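Local coordinates for outer membrane protein SusF (Bacteroides thetaiotaomicron, PDB 4FE9) that binds starch at the surface of the cell through carbohydrate-binding modules before the glycan is transported into the periplasm for degradation, at residues A93-V98 against V136-Q141. Residues are numbered along the deposited sequence; the frame is centred on the assembly and turned at random.
Sequences AQLDSV and VSITLQ. With EDO (1,2-ethanediol), chain D.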
ATOM      1  N   ALA A  93      23.061  -8.706  20.323  1.00 14.56           N
ATOM      2  CA  ALA A  93      22.967  -8.168  18.949  1.00 14.01           C
ATOM      3  C   ALA A  93      21.876  -8.891  18.148  1.00 14.09           C
ATOM      4  O   ALA A  93      21.187  -8.277  17.341  1.00 13.59           O
ATOM      5  CB  ALA A  93      24.305  -8.277  18.248  1.00 16.31           C
ATOM      6  N   GLN A  94      21.683 -10.192  18.385  1.00 12.68           N
ATOM      7  CA  GLN A  94      20.693 -10.918  17.578  1.00 13.08           C
ATOM      8  C   GLN A  94      19.298 -10.719  18.125  1.00 12.12           C
ATOM      9  O   GLN A  94      18.343 -10.729  17.376  1.00 12.23           O
ATOM     10  CB  GLN A  94      21.007 -12.396  17.513  1.00 13.03           C
ATOM     11  CG  GLN A  94      22.368 -12.653  16.997  1.00 17.95           C
ATOM     12  CD  GLN A  94      22.660 -14.122  16.835  1.00 28.18           C
ATOM     13  OE1 GLN A  94      22.529 -14.900  17.774  1.00 20.91           O
ATOM     14  NE2 GLN A  94      23.118 -14.501  15.651  1.00 33.44           N
ATOM     15  N   LEU A  95      19.188 -10.501  19.440  1.00 10.53           N
ATOM     16  CA  LEU A  95      17.898 -10.158  20.036  1.00 10.75           C
ATOM     17  C   LEU A  95      17.420  -8.791  19.501  1.00  9.36           C
ATOM     18  O   LEU A  95      16.279  -8.630  19.104  1.00 11.09           O
ATOM     19  CB  LEU A  95      18.017 -10.105  21.557  1.00  9.31           C
ATOM     20  CG  LEU A  95      16.713  -9.787  22.319  1.00 11.58           C
ATOM     21  CD1 LEU A  95      15.613 -10.812  22.015  1.00 14.08           C
ATOM     22  CD2 LEU A  95      17.004  -9.768  23.830  1.00 12.30           C
ATOM     23  N   ASP A  96      18.336  -7.849  19.467  1.00 10.11           N
ATOM     24  CA  ASP A  96      18.090  -6.516  18.897  1.00 10.85           C
ATOM     25  C   ASP A  96      17.683  -6.616  17.424  1.00  9.76           C
ATOM     26  O   ASP A  96      16.628  -6.161  17.051  1.00 10.14           O
ATOM     27  CB  ASP A  96      19.360  -5.655  19.101  1.00 10.23           C
ATOM     28  CG  ASP A  96      19.206  -4.209  18.587  1.00 13.01           C
ATOM     29  OD1 ASP A  96      18.093  -3.638  18.651  1.00 12.87           O
ATOM     30  OD2 ASP A  96      20.205  -3.667  18.072  1.00 19.25           O
ATOM     31  N   SER A  97      18.427  -7.405  16.648  1.00 11.87           N
ATOM     32  CA  SER A  97      18.070  -7.693  15.245  0.50 11.87           C
ATOM     33  C   SER A  97      16.685  -8.302  15.108  1.00 11.84           C
ATOM     34  O   SER A  97      15.910  -7.950  14.219  1.00 11.58           O
ATOM     35  CB  SER A  97      19.116  -8.632  14.608  0.50 12.40           C
ATOM     36  OG  SER A  97      20.309  -7.930  14.340  0.50 11.56           O
ATOM     37  N   VAL A  98      16.394  -9.288  15.928  1.00 11.50           N
ATOM     38  CA  VAL A  98      15.133  -9.964  15.786  1.00 11.55           C
ATOM     39  C   VAL A  98      13.970  -9.027  16.184  1.00 10.77           C
ATOM     40  O   VAL A  98      12.884  -9.081  15.599  1.00 11.42           O
ATOM     41  CB  VAL A  98      15.129 -11.303  16.601  1.00 11.46           C
ATOM     42  CG1 VAL A  98      13.744 -11.821  16.740  1.00 13.93           C
ATOM     43  CG2 VAL A  98      16.013 -12.345  15.885  1.00 15.47           C
ATOM     44  N   VAL A 136       6.396 -15.717  28.785  1.00 16.17           N
ATOM     45  CA  VAL A 136       6.865 -14.593  29.585  1.00 15.08           C
ATOM     46  C   VAL A 136       7.225 -13.409  28.657  1.00 16.33           C
ATOM     47  O   VAL A 136       7.258 -13.578  27.425  1.00 15.81           O
ATOM     48  CB  VAL A 136       8.095 -14.975  30.444  1.00 15.82           C
ATOM     49  CG1 VAL A 136       7.746 -16.172  31.392  1.00 15.76           C
ATOM     50  CG2 VAL A 136       9.278 -15.329  29.576  1.00 13.79           C
ATOM     51  N   SER A 137       7.433 -12.220  29.253  1.00 14.67           N
ATOM     52  CA  SER A 137       7.535 -10.921  28.507  1.00 16.09           C
ATOM     53  C   SER A 137       8.817 -10.285  28.910  1.00 14.48           C
ATOM     54  O   SER A 137       9.139 -10.258  30.097  1.00 12.41           O
ATOM     55  CB  SER A 137       6.436  -9.931  28.929  1.00 14.71           C
ATOM     56  OG  SER A 137       5.185 -10.343  28.487  1.00 24.14           O
ATOM     57  N   ILE A 138       9.518  -9.704  27.931  1.00 12.28           N
ATOM     58  CA  ILE A 138      10.507  -8.696  28.205  1.00 12.06           C
ATOM     59  C   ILE A 138      10.315  -7.553  27.190  1.00 11.11           C
ATOM     60  O   ILE A 138       9.427  -7.620  26.303  1.00 10.96           O
ATOM     61  CB  ILE A 138      11.949  -9.261  28.076  1.00 12.01           C
ATOM     62  CG1 ILE A 138      12.221  -9.659  26.632  1.00 14.20           C
ATOM     63  CG2 ILE A 138      12.158 -10.505  29.022  1.00 12.03           C
ATOM     64  CD1 ILE A 138      13.671  -9.825  26.350  1.00 15.19           C
ATOM     65  N   THR A 139      11.057  -6.475  27.386  1.00 11.29           N
ATOM     66  CA  THR A 139      11.081  -5.396  26.411  1.00 11.22           C
ATOM     67  C   THR A 139      12.491  -4.979  26.076  1.00 10.26           C
ATOM     68  O   THR A 139      13.440  -5.307  26.805  1.00  8.84           O
ATOM     69  CB  THR A 139      10.360  -4.192  26.927  1.00 12.55           C
ATOM     70  OG1 THR A 139      11.127  -3.601  27.995  1.00 13.88           O
ATOM     71  CG2 THR A 139       8.945  -4.584  27.410  1.00 12.03           C
ATOM     72  N   LEU A 140      12.644  -4.407  24.879  1.00  8.18           N
ATOM     73  CA  LEU A 140      13.932  -3.980  24.393  1.00  9.95           C
ATOM     74  C   LEU A 140      13.721  -2.686  23.597  1.00  9.07           C
ATOM     75  O   LEU A 140      12.756  -2.566  22.824  1.00 10.98           O
ATOM     76  CB  LEU A 140      14.566  -5.060  23.484  1.00  8.57           C
ATOM     77  CG  LEU A 140      15.929  -4.755  22.837  1.00 10.13           C
ATOM     78  CD1 LEU A 140      16.844  -5.996  22.743  1.00 11.87           C
ATOM     79  CD2 LEU A 140      15.761  -4.126  21.450  1.00  6.99           C
ATOM     80  N   GLN A 141      14.598  -1.731  23.804  1.00  9.11           N
ATOM     81  CA  GLN A 141      14.529  -0.480  23.067  1.00  9.01           C
ATOM     82  C   GLN A 141      15.739  -0.357  22.179  1.00  8.91           C
ATOM     83  O   GLN A 141      16.870  -0.214  22.668  1.00  9.13           O
ATOM     84  CB  GLN A 141      14.497   0.703  24.043  1.00 10.21           C
ATOM     85  CG  GLN A 141      14.445   2.088  23.328  1.00 10.91           C
ATOM     86  CD  GLN A 141      14.699   3.233  24.290  1.00 19.44           C
ATOM     87  OE1 GLN A 141      14.633   3.059  25.488  1.00 14.95           O
ATOM     88  NE2 GLN A 141      15.055   4.371  23.766  1.00 21.47           N
TER
HETATM   89  C1  EDO D 509      16.817   6.484  26.223  1.00 16.62           C
HETATM   90  O1  EDO D 509      16.315   7.129  25.037  1.00 22.84           O
HETATM   91  C2  EDO D 509      18.126   5.784  25.891  1.00 17.58           C
HETATM   92  O2  EDO D 509      18.939   6.627  25.036  1.00 22.01           O
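Leu-95 and Leu-140 run alongside each other, pointing opposite ways, CG of Leu-95 lying 3.8 Å from CD1 of Leu-140. The same Leu-140 methyl also rests against CD2 of Leu-95, so the helix leucine offers both its branch point and one methyl to a single strand methyl. With CG anti to the backbone N (chi1 -179°), Leu-95 reaches out from the helix. From there CD2 meets CD1 of Ile-138 tip to tip at 4.2 Å, a looser touch. The other methyl of Leu-140 turns to the neighbouring helix residue: the Asp-96 side chain lies nearly perpendicular to that of Leu-140, with OD1 3.7 Å from CD2. This is a van der Waals approach, and the polar partner of OD1 is the side-chain amide of Gln-100, one helical turn further on. Helix 92-102 lies across the end of strand 128-141 in the N-terminal, E-set-like domain; the axes of segments 93-98 and 136-141 come within 9.4 Å at 88°, and no hydrogen bond joins the two segments. Ile-138 and Leu-140, two residues apart on the strand, both point toward the helix, while Gln-141 points away; its NE2 is hydrogen-bonded to OG of Ser-108 and gives a weak hydrogen bond to O1 of an ethanediol molecule, probably from the crystallisation liquor, at 3.3 Å. Around the leucine pair, Ile-39 touches both Leu-95 and Leu-140, and Leu-113 and Ile-51 each pack on Leu-95 and Ile-138.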